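Local coordinates for endosialidase (Enterobacteria phage phi92, PDB 4HIZ), which hydrolyses alpha-2,8 and alpha-2,9 linkages within sialic acid polymers, working from inside the chain as an endosialidase, at residues F68-L73 and R521-E526; I203-H208 and T258-G263; G372-M377 and W385-F390. All coordinates share one frame; numbering follows the deposited sequence. Where two conformers were deposited one is given.

Interaction 1: F68-L73 and R521-E526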
loop_
_atom_site.group_PDB
_atom_site.type_symbol
_atom_site.label_atom_id
_atom_site.label_comp_id
_atom_site.label_asym_id
_atom_site.label_seq_id
_atom_site.Cartn_x
_atom_site.Cartn_y
_atom_site.Cartn_z
ATOM N N PHE A 68 -14.833 -18.559 -24.436
ATOM C CA PHE A 68 -16.097 -18.563 -25.149
ATOM C C PHE A 68 -16.473 -17.107 -25.468
ATOM O O PHE A 68 -16.911 -16.775 -26.603
ATOM C CB PHE A 68 -17.211 -19.278 -24.354
ATOM C CG PHE A 68 -18.473 -19.446 -25.148
ATOM C CD1 PHE A 68 -18.610 -20.508 -26.029
ATOM C CD2 PHE A 68 -19.493 -18.490 -25.080
ATOM C CE1 PHE A 68 -19.770 -20.632 -26.814
ATOM C CE2 PHE A 68 -20.657 -18.615 -25.851
ATOM C CZ PHE A 68 -20.793 -19.690 -26.717
ATOM N N PHE A 69 -16.306 -16.239 -24.464
ATOM C CA PHE A 69 -16.372 -14.791 -24.676
ATOM C C PHE A 69 -15.007 -14.211 -24.420
ATOM O O PHE A 69 -14.291 -14.670 -23.523
ATOM C CB PHE A 69 -17.353 -14.115 -23.700
ATOM C CG PHE A 69 -18.783 -14.487 -23.928
ATOM C CD1 PHE A 69 -19.388 -14.247 -25.150
ATOM C CD2 PHE A 69 -19.507 -15.109 -22.936
ATOM C CE1 PHE A 69 -20.719 -14.607 -25.353
ATOM C CE2 PHE A 69 -20.839 -15.455 -23.136
ATOM C CZ PHE A 69 -21.448 -15.214 -24.343
ATOM N N ASP A 70 -14.651 -13.181 -25.173
ATOM C CA ASP A 70 -13.398 -12.488 -24.905
ATOM C C ASP A 70 -13.653 -11.449 -23.812
ATOM O O ASP A 70 -13.753 -10.249 -24.067
ATOM C CB ASP A 70 -12.862 -11.867 -26.199
ATOM C CG ASP A 70 -12.509 -12.929 -27.240
ATOM O OD1 ASP A 70 -12.016 -14.016 -26.846
ATOM O OD2 ASP A 70 -12.730 -12.692 -28.448
ATOM N N GLY A 71 -13.792 -11.932 -22.590
ATOM C CA GLY A 71 -14.142 -11.091 -21.453
ATOM C C GLY A 71 -13.424 -11.638 -20.225
ATOM O O GLY A 71 -13.213 -12.847 -20.118
ATOM N N ASN A 72 -13.046 -10.753 -19.312
ATOM C CA ASN A 72 -12.341 -11.150 -18.096
ATOM C C ASN A 72 -12.695 -10.263 -16.926
ATOM O O ASN A 72 -13.096 -9.113 -17.115
ATOM C CB ASN A 72 -10.825 -11.099 -18.330
ATOM C CG ASN A 72 -10.351 -12.252 -19.177
ATOM O OD1 ASN A 72 -10.225 -13.380 -18.688
ATOM N ND2 ASN A 72 -10.107 -11.994 -20.454
ATOM N N LEU A 73 -12.504 -10.785 -15.715
ATOM C CA LEU A 73 -12.953 -10.096 -14.500
ATOM C C LEU A 73 -11.749 -9.497 -13.793
ATOM O O LEU A 73 -10.709 -10.149 -13.698
ATOM C CB LEU A 73 -13.639 -11.092 -13.551
ATOM C CG LEU A 73 -14.342 -10.489 -12.341
ATOM C CD1 LEU A 73 -15.611 -9.692 -12.789
ATOM C CD2 LEU A 73 -14.744 -11.589 -11.325
ATOM N N ARG A 521 -14.729 -6.967 -18.178
ATOM C CA ARG A 521 -14.424 -6.167 -19.367
ATOM C C ARG A 521 -14.534 -7.105 -20.575
ATOM O O ARG A 521 -13.797 -8.112 -20.675
ATOM C CB ARG A 521 -13.004 -5.596 -19.278
ATOM C CG ARG A 521 -12.673 -4.739 -20.500
ATOM C CD ARG A 521 -11.235 -4.127 -20.430
ATOM N NE ARG A 521 -10.188 -5.084 -20.782
ATOM C CZ ARG A 521 -8.927 -4.708 -21.028
ATOM N NH1 ARG A 521 -8.562 -3.444 -20.857
ATOM N NH2 ARG A 521 -8.012 -5.613 -21.387
ATOM N N LEU A 522 -15.476 -6.777 -21.460
ATOM C CA LEU A 522 -15.878 -7.633 -22.576
ATOM C C LEU A 522 -15.557 -6.975 -23.922
ATOM O O LEU A 522 -15.966 -5.814 -24.196
ATOM C CB LEU A 522 -17.407 -7.912 -22.508
ATOM C CG LEU A 522 -17.961 -8.706 -23.702
ATOM C CD1 LEU A 522 -17.416 -10.131 -23.714
ATOM C CD2 LEU A 522 -19.504 -8.769 -23.606
ATOM N N LYS A 523 -14.839 -7.689 -24.786
ATOM C CA LYS A 523 -14.554 -7.193 -26.148
ATOM C C LYS A 523 -15.832 -7.099 -26.982
ATOM O O LYS A 523 -16.584 -8.073 -27.100
ATOM C CB LYS A 523 -13.534 -8.133 -26.816
ATOM C CG LYS A 523 -13.274 -7.881 -28.294
ATOM C CD LYS A 523 -12.082 -8.758 -28.715
ATOM C CE LYS A 523 -11.690 -8.560 -30.168
ATOM N NZ LYS A 523 -12.839 -8.828 -31.056
ATOM N N ILE A 524 -16.081 -5.925 -27.569
ATOM C CA ILE A 524 -17.320 -5.723 -28.317
ATOM C C ILE A 524 -17.104 -5.232 -29.764
ATOM O O ILE A 524 -18.071 -5.068 -30.503
ATOM C CB ILE A 524 -18.310 -4.726 -27.596
ATOM C CG1 ILE A 524 -17.588 -3.399 -27.307
ATOM C CG2 ILE A 524 -18.959 -5.419 -26.344
ATOM C CD1 ILE A 524 -18.462 -2.262 -26.871
ATOM N N THR A 525 -15.857 -5.001 -30.166
ATOM C CA THR A 525 -15.537 -4.671 -31.569
ATOM C C THR A 525 -14.244 -5.387 -31.940
ATOM O O THR A 525 -13.587 -5.962 -31.061
ATOM C CB THR A 525 -15.267 -3.139 -31.823
ATOM O OG1 THR A 525 -14.006 -2.762 -31.241
ATOM C CG2 THR A 525 -16.363 -2.259 -31.279
ATOM N N GLU A 526 -13.845 -5.319 -33.209
ATOM C CA GLU A 526 -12.524 -5.832 -33.575
ATOM C C GLU A 526 -11.460 -4.992 -32.882
ATOM O O GLU A 526 -11.599 -3.767 -32.784
ATOM C CB GLU A 526 -12.306 -5.810 -35.097
ATOM C CG GLU A 526 -13.207 -6.815 -35.794
ATOM C CD GLU A 526 -12.845 -7.099 -37.250
ATOM O OE1 GLU A 526 -11.735 -6.738 -37.701
ATOM O OE2 GLU A 526 -13.692 -7.691 -37.953
HETATM O O HOH W 1 -14.425 -11.126 -29.943
#
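G71 and L522 form the close antiparallel pair, their CA atoms 4.0 Å apart in a non-hydrogen-bonded position. G71 CA also lies 3.1 Å from R521 O, a CA-H...O contact. On one side of this pair R521 and N72 exchange two backbone hydrogen bonds; on the other, K523 N donates to D70 O at 2.9 Å and almost straight (177°). L522 turns its CD1 branch to F69 CB, an apolar contact; the same methyl lies 3.7 Å from D70 O. The side chains of D70 and K523 are looser. They lie side by side and point the same way, CB to CB 3.8 Å, yet D70 OD2 and K523 NZ remain 4.7 Å apart. A water joins them, donating to D70 OD2 at 2.7 Å and accepting from K523 NZ at 3.0 Å. The bend at chi4 of K523 (-57°) places NZ, which also donates to T525 O. Both charges form salt bridges to a neighbouring subunit, D70 to its K45 and K523 to its D42. The ladder joins strand 71-75 to 516-523, consistent with closure of the propeller ring, while the opposite charges would probably offset one another and link the ladder's loose edge to that subunit.

Interaction 2: I203-H208 and T258-G263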
loop_
_atom_site.group_PDB
_atom_site.type_symbol
_atom_site.label_atom_id
_atom_site.label_comp_id
_atom_site.label_asym_id
_atom_site.label_seq_id
_atom_site.Cartn_x
_atom_site.Cartn_y
_atom_site.Cartn_z
ATOM N N ILE A 203 -15.555 35.111 -23.812
ATOM C CA ILE A 203 -14.879 33.902 -24.223
ATOM C C ILE A 203 -15.812 33.006 -25.011
ATOM O O ILE A 203 -16.849 32.576 -24.506
ATOM C CB ILE A 203 -14.456 33.093 -22.994
ATOM C CG1 ILE A 203 -13.868 33.997 -21.882
ATOM C CG2 ILE A 203 -13.563 31.919 -23.416
ATOM C CD1 ILE A 203 -12.598 34.723 -22.243
ATOM N N VAL A 204 -15.428 32.709 -26.246
ATOM C CA VAL A 204 -16.154 31.733 -27.040
ATOM C C VAL A 204 -15.524 30.357 -26.838
ATOM O O VAL A 204 -14.324 30.148 -27.024
ATOM C CB VAL A 204 -16.153 32.101 -28.529
ATOM C CG1 VAL A 204 -16.828 30.992 -29.343
ATOM C CG2 VAL A 204 -16.871 33.429 -28.733
ATOM N N LEU A 205 -16.336 29.423 -26.389
ATOM C CA LEU A 205 -15.873 28.062 -26.177
ATOM C C LEU A 205 -17.103 27.168 -26.366
ATOM O O LEU A 205 -18.041 27.203 -25.564
ATOM C CB LEU A 205 -15.305 27.949 -24.758
ATOM C CG LEU A 205 -14.562 26.686 -24.388
ATOM C CD1 LEU A 205 -13.215 26.659 -25.120
ATOM C CD2 LEU A 205 -14.340 26.652 -22.875
ATOM N N LYS A 206 -17.110 26.371 -27.432
ATOM C CA LYS A 206 -18.333 25.662 -27.815
ATOM C C LYS A 206 -18.800 24.665 -26.760
ATOM O O LYS A 206 -18.015 23.910 -26.221
ATOM C CB LYS A 206 -18.179 24.994 -29.184
ATOM C CG LYS A 206 -18.100 26.012 -30.341
ATOM C CD LYS A 206 -18.397 25.364 -31.694
ATOM C CE LYS A 206 -18.118 26.303 -32.864
ATOM N NZ LYS A 206 -19.118 27.406 -33.001
ATOM N N LYS A 207 -20.092 24.724 -26.451
ATOM C CA LYS A 207 -20.745 23.797 -25.528
ATOM C C LYS A 207 -19.981 23.684 -24.211
ATOM O O LYS A 207 -19.681 22.604 -23.718
ATOM C CB LYS A 207 -20.963 22.430 -26.193
ATOM C CG LYS A 207 -21.731 22.508 -27.516
ATOM C CD LYS A 207 -22.947 23.459 -27.428
ATOM C CE LYS A 207 -23.636 23.641 -28.780
ATOM N NZ LYS A 207 -22.856 24.491 -29.741
ATOM N N HIS A 208 -19.678 24.833 -23.623
ATOM C CA HIS A 208 -18.803 24.858 -22.445
ATOM C C HIS A 208 -19.433 24.234 -21.184
ATOM O O HIS A 208 -18.716 23.727 -20.302
ATOM C CB HIS A 208 -18.315 26.295 -22.186
ATOM C CG HIS A 208 -19.423 27.293 -22.066
ATOM N ND1 HIS A 208 -20.192 27.412 -20.923
ATOM C CD2 HIS A 208 -19.902 28.216 -22.945
ATOM C CE1 HIS A 208 -21.095 28.367 -21.106
ATOM N NE2 HIS A 208 -20.942 28.863 -22.323
ATOM N N THR A 258 -4.633 33.008 -32.273
ATOM C CA THR A 258 -3.817 32.478 -31.181
ATOM C C THR A 258 -4.422 31.171 -30.679
ATOM O O THR A 258 -5.617 31.107 -30.382
ATOM C CB THR A 258 -3.752 33.480 -30.018
ATOM O OG1 THR A 258 -3.090 34.681 -30.454
ATOM C CG2 THR A 258 -3.036 32.868 -28.794
ATOM N N THR A 259 -3.573 30.141 -30.563
ATOM C CA THR A 259 -3.997 28.871 -29.986
ATOM C C THR A 259 -3.653 28.890 -28.500
ATOM O O THR A 259 -2.551 29.256 -28.127
ATOM C CB THR A 259 -3.344 27.677 -30.732
ATOM O OG1 THR A 259 -3.696 27.756 -32.122
ATOM C CG2 THR A 259 -3.878 26.361 -30.191
ATOM N N TRP A 260 -4.633 28.578 -27.651
ATOM C CA TRP A 260 -4.447 28.729 -26.205
ATOM C C TRP A 260 -4.968 27.495 -25.460
ATOM O O TRP A 260 -5.330 26.502 -26.088
ATOM C CB TRP A 260 -5.139 30.035 -25.728
ATOM C CG TRP A 260 -6.592 30.227 -26.181
ATOM C CD1 TRP A 260 -7.021 30.643 -27.427
ATOM C CD2 TRP A 260 -7.782 30.084 -25.376
ATOM N NE1 TRP A 260 -8.402 30.749 -27.447
ATOM C CE2 TRP A 260 -8.892 30.401 -26.210
ATOM C CE3 TRP A 260 -8.020 29.702 -24.040
ATOM C CZ2 TRP A 260 -10.195 30.363 -25.756
ATOM C CZ3 TRP A 260 -9.327 29.650 -23.587
ATOM C CH2 TRP A 260 -10.406 29.972 -24.447
ATOM N N HIS A 261 -4.990 27.576 -24.136
ATOM C CA HIS A 261 -5.315 26.405 -23.319
ATOM C C HIS A 261 -6.361 26.769 -22.289
ATOM O O HIS A 261 -6.262 27.818 -21.642
ATOM C CB HIS A 261 -4.066 25.928 -22.558
ATOM C CG HIS A 261 -2.936 25.538 -23.451
ATOM N ND1 HIS A 261 -2.940 24.370 -24.186
ATOM C CD2 HIS A 261 -1.787 26.186 -23.768
ATOM C CE1 HIS A 261 -1.828 24.307 -24.906
ATOM N NE2 HIS A 261 -1.105 25.393 -24.664
ATOM N N PHE A 262 -7.337 25.889 -22.119
ATOM C CA PHE A 262 -8.401 26.090 -21.145
ATOM C C PHE A 262 -8.627 24.821 -20.341
ATOM O O PHE A 262 -8.642 23.724 -20.906
ATOM C CB PHE A 262 -9.699 26.431 -21.903
ATOM C CG PHE A 262 -10.896 26.633 -21.000
ATOM C CD1 PHE A 262 -11.111 27.858 -20.366
ATOM C CD2 PHE A 262 -11.772 25.589 -20.755
ATOM C CE1 PHE A 262 -12.208 28.044 -19.526
ATOM C CE2 PHE A 262 -12.873 25.758 -19.887
ATOM C CZ PHE A 262 -13.087 26.991 -19.288
ATOM N N GLY A 263 -8.837 24.976 -19.028
ATOM C CA GLY A 263 -9.259 23.834 -18.220
ATOM C C GLY A 263 -10.334 24.272 -17.238
ATOM O O GLY A 263 -10.293 25.396 -16.708
#
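L205 lays its CD2 methyl over one face of the F262 ring, 3.6 Å from the ring centroid and 20° off the normal, a CH-pi contact. The methyl is displaced toward the rim, and CE2 of F262 is its nearest atom at 3.4 Å. CG of L205 is anti to the backbone N (chi1 -170°), a position from which CD2 reaches this ring while CD1 turns to W260; the side chains of L205 and F262 cross obliquely. W260 meets the other side chains with the far end of its indole: CH2 lies 3.8 Å from I203 CG2 and 4.4 Å from L205 CD1, both methyls approaching at a slant. V204 O lies at the indole edge, near CZ2, and NE1 is hydrogen-bonded to G190 O. F241 packs against I203, L205 and F262, and F218, which lines a glycan pocket, meets F262 edge to face. Three strands separate 200-204 from 261-264 in their antiparallel sheet, so these apolar side chains meet without strand pairing. Such core packing across a curled sheet is consistent with the beta-barrel domain inserted in the propeller of phage endosialidases, here carrying bound sialic acid.

Interaction 3: G372-M377 and W385-F390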
loop_
_atom_site.group_PDB
_atom_site.type_symbol
_atom_site.label_atom_id
_atom_site.label_comp_id
_atom_site.label_asym_id
_atom_site.label_seq_id
_atom_site.Cartn_x
_atom_site.Cartn_y
_atom_site.Cartn_z
ATOM N N GLY A 372 -41.253 -11.422 -13.176
ATOM C CA GLY A 372 -40.105 -10.636 -12.728
ATOM C C GLY A 372 -39.673 -9.599 -13.738
ATOM O O GLY A 372 -40.507 -8.955 -14.382
ATOM N N SER A 373 -38.359 -9.449 -13.911
ATOM C CA SER A 373 -37.826 -8.399 -14.797
ATOM C C SER A 373 -38.476 -8.360 -16.173
ATOM O O SER A 373 -38.786 -9.409 -16.785
ATOM C CB SER A 373 -36.331 -8.648 -15.027
ATOM O OG SER A 373 -35.637 -8.471 -13.810
ATOM N N THR A 374 -38.578 -7.133 -16.689
ATOM C CA THR A 374 -39.173 -6.846 -17.994
ATOM C C THR A 374 -38.203 -5.957 -18.745
ATOM O O THR A 374 -37.537 -5.114 -18.139
ATOM C CB THR A 374 -40.477 -6.040 -17.784
ATOM O OG1 THR A 374 -41.378 -6.820 -16.996
ATOM C CG2 THR A 374 -41.182 -5.698 -19.099
ATOM N N LEU A 375 -38.120 -6.169 -20.051
ATOM C CA LEU A 375 -37.431 -5.269 -20.968
ATOM C C LEU A 375 -38.484 -4.443 -21.697
ATOM O O LEU A 375 -39.502 -4.978 -22.143
ATOM C CB LEU A 375 -36.594 -6.069 -21.985
ATOM C CG LEU A 375 -35.952 -5.311 -23.162
ATOM C CD1 LEU A 375 -34.908 -4.275 -22.688
ATOM C CD2 LEU A 375 -35.300 -6.304 -24.147
ATOM N N ALA A 376 -38.266 -3.143 -21.811
ATOM C CA ALA A 376 -39.264 -2.294 -22.475
ATOM C C ALA A 376 -38.548 -1.279 -23.364
ATOM O O ALA A 376 -37.367 -0.977 -23.139
ATOM C CB ALA A 376 -40.120 -1.608 -21.430
ATOM N N MET A 377 -39.249 -0.757 -24.383
ATOM C CA MET A 377 -38.687 0.317 -25.181
ATOM C C MET A 377 -39.769 1.336 -25.490
ATOM O O MET A 377 -40.940 0.975 -25.602
ATOM C CB MET A 377 -38.075 -0.241 -26.469
ATOM C CG MET A 377 -39.082 -0.915 -27.360
ATOM S SD MET A 377 -39.701 0.201 -28.653
ATOM C CE MET A 377 -38.520 -0.340 -29.856
ATOM N N TRP A 385 -44.909 2.537 -24.012
ATOM C CA TRP A 385 -43.866 1.533 -24.042
ATOM C C TRP A 385 -44.358 0.260 -24.711
ATOM O O TRP A 385 -45.571 -0.024 -24.703
ATOM C CB TRP A 385 -43.481 1.195 -22.611
ATOM C CG TRP A 385 -42.938 2.321 -21.823
ATOM C CD1 TRP A 385 -43.656 3.245 -21.104
ATOM C CD2 TRP A 385 -41.545 2.641 -21.616
ATOM N NE1 TRP A 385 -42.797 4.132 -20.483
ATOM C CE2 TRP A 385 -41.501 3.781 -20.779
ATOM C CE3 TRP A 385 -40.335 2.083 -22.080
ATOM C CZ2 TRP A 385 -40.307 4.375 -20.384
ATOM C CZ3 TRP A 385 -39.141 2.684 -21.682
ATOM C CH2 TRP A 385 -39.136 3.818 -20.840
ATOM N N ASN A 386 -43.415 -0.495 -25.280
ATOM C CA ASN A 386 -43.611 -1.877 -25.715
ATOM C C ASN A 386 -42.825 -2.766 -24.739
ATOM O O ASN A 386 -41.664 -2.459 -24.432
ATOM C CB ASN A 386 -43.017 -2.037 -27.111
ATOM C CG ASN A 386 -43.777 -1.211 -28.136
ATOM O OD1 ASN A 386 -43.232 -0.303 -28.773
ATOM N ND2 ASN A 386 -45.051 -1.508 -28.269
ATOM N N TYR A 387 -43.445 -3.848 -24.254
ATOM C CA TYR A 387 -42.897 -4.648 -23.157
ATOM C C TYR A 387 -42.588 -6.068 -23.568
ATOM O O TYR A 387 -43.340 -6.673 -24.371
ATOM C CB TYR A 387 -43.950 -4.752 -22.041
ATOM C CG TYR A 387 -44.425 -3.422 -21.525
ATOM C CD1 TYR A 387 -43.662 -2.705 -20.610
ATOM C CD2 TYR A 387 -45.642 -2.881 -21.955
ATOM C CE1 TYR A 387 -44.097 -1.470 -20.114
ATOM C CE2 TYR A 387 -46.089 -1.655 -21.475
ATOM C CZ TYR A 387 -45.313 -0.953 -20.550
ATOM O OH TYR A 387 -45.768 0.265 -20.075
ATOM N N LEU A 388 -41.528 -6.613 -22.961
ATOM C CA LEU A 388 -41.193 -8.024 -23.087
ATOM C C LEU A 388 -40.820 -8.549 -21.696
ATOM O O LEU A 388 -39.773 -8.173 -21.152
ATOM C CB LEU A 388 -39.987 -8.200 -24.023
ATOM C CG LEU A 388 -40.195 -7.945 -25.525
ATOM C CD1 LEU A 388 -38.849 -7.899 -26.247
ATOM C CD2 LEU A 388 -41.070 -9.047 -26.123
ATOM N N ARG A 389 -41.652 -9.406 -21.120
ATOM C CA ARG A 389 -41.319 -9.989 -19.826
ATOM C C ARG A 389 -40.236 -11.051 -20.004
ATOM O O ARG A 389 -40.343 -11.908 -20.886
ATOM C CB ARG A 389 -42.580 -10.646 -19.240
ATOM C CG ARG A 389 -42.368 -11.261 -17.853
ATOM C CD ARG A 389 -42.484 -10.217 -16.768
ATOM N NE ARG A 389 -43.861 -9.716 -16.628
ATOM C CZ ARG A 389 -44.241 -8.883 -15.669
ATOM N NH1 ARG A 389 -43.360 -8.417 -14.780
ATOM N NH2 ARG A 389 -45.521 -8.504 -15.584
ATOM N N PHE A 390 -39.189 -11.022 -19.185
ATOM C CA PHE A 390 -38.296 -12.185 -19.171
ATOM C C PHE A 390 -39.028 -13.368 -18.559
ATOM O O PHE A 390 -39.755 -13.205 -17.587
ATOM C CB PHE A 390 -37.012 -11.921 -18.370
ATOM C CG PHE A 390 -36.025 -11.017 -19.061
ATOM C CD1 PHE A 390 -36.098 -9.635 -18.888
ATOM C CD2 PHE A 390 -35.002 -11.562 -19.851
ATOM C CE1 PHE A 390 -35.194 -8.789 -19.508
ATOM C CE2 PHE A 390 -34.058 -10.708 -20.485
ATOM C CZ PHE A 390 -34.153 -9.330 -20.287
HETATM O O HOH W 2 -41.434 -13.736 -15.383
HETATM O O HOH W 3 -38.837 -12.072 -15.301
#
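M377 and N386 lie side by side and point the same way, M377 SD 3.6 Å from N386 OD1. The first torsion of M377 (chi1 62°) places its CG 4.1 Å from N386 CB, and the thioether chain bends again at chi2 and chi3. The backbones of the two residues exchange a pair of hydrogen bonds, while the indole of W385 brings CE3 against M377 C. W446 and Y360 pack on the M377 side chain from other parts of the chain.

L375 sits on the same face of the sheet as M377. It exchanges a second, shorter pair of bonds with L388: L375 N to L388 O is 2.8 Å, and L388 N to L375 O is 2.7 Å. Its CB touches F390 CE1 at 3.9 Å, and L408 of strand 407-413 also packs on it. These reciprocal bonds define a beta hairpin, 374-378 with 386-389, the last two strands of a four-stranded antiparallel propeller blade; 386-389 is an outermost strand of that sheet. On the opposite face A376 CB packs 3.8 Å from Y387 CD1 and also meets W385, while Y343 stacks on the Y387 ring.

F390 continues the pairing beyond the strand, its N donating to S373 O. The same carbonyl oxygen lies at the edge of the phenyl ring, near its plane, 3.4 Å from F390 CD1; W455 meets the ring with the planes at about 30°. Two waters lie within hydrogen-bonding distance of F390 O, and one of them also accepts from G372 N. Next to F390, R389 folds back through bends at chi2 and chi3, and its NH1 donates to G372 O at 2.9 Å, with that oxygen only 2° out of the guanidinium plane. NH2 of R389 takes E342 O as its acceptor.

Interactions 2 and 3 both fall within the chain loop closed by interaction 1, one after the other, and none of the three contacts touches another. The centres of interactions 1 and 3 are 26 Å apart, with about 14 Å between nearest atoms; both involve propeller strands. Interaction 2 is more remote, its centre 38 Å from that of interaction 1 and 44 Å from that of interaction 3. It lies close to a glycan, the W260 side chain about 8 Å from a bound sialic acid. A calcium ion is about 6 Å from the W385 side chain of interaction 3. Interactions 1 and 2 also reach a second subunit, whereas interaction 3 stays within its own chain.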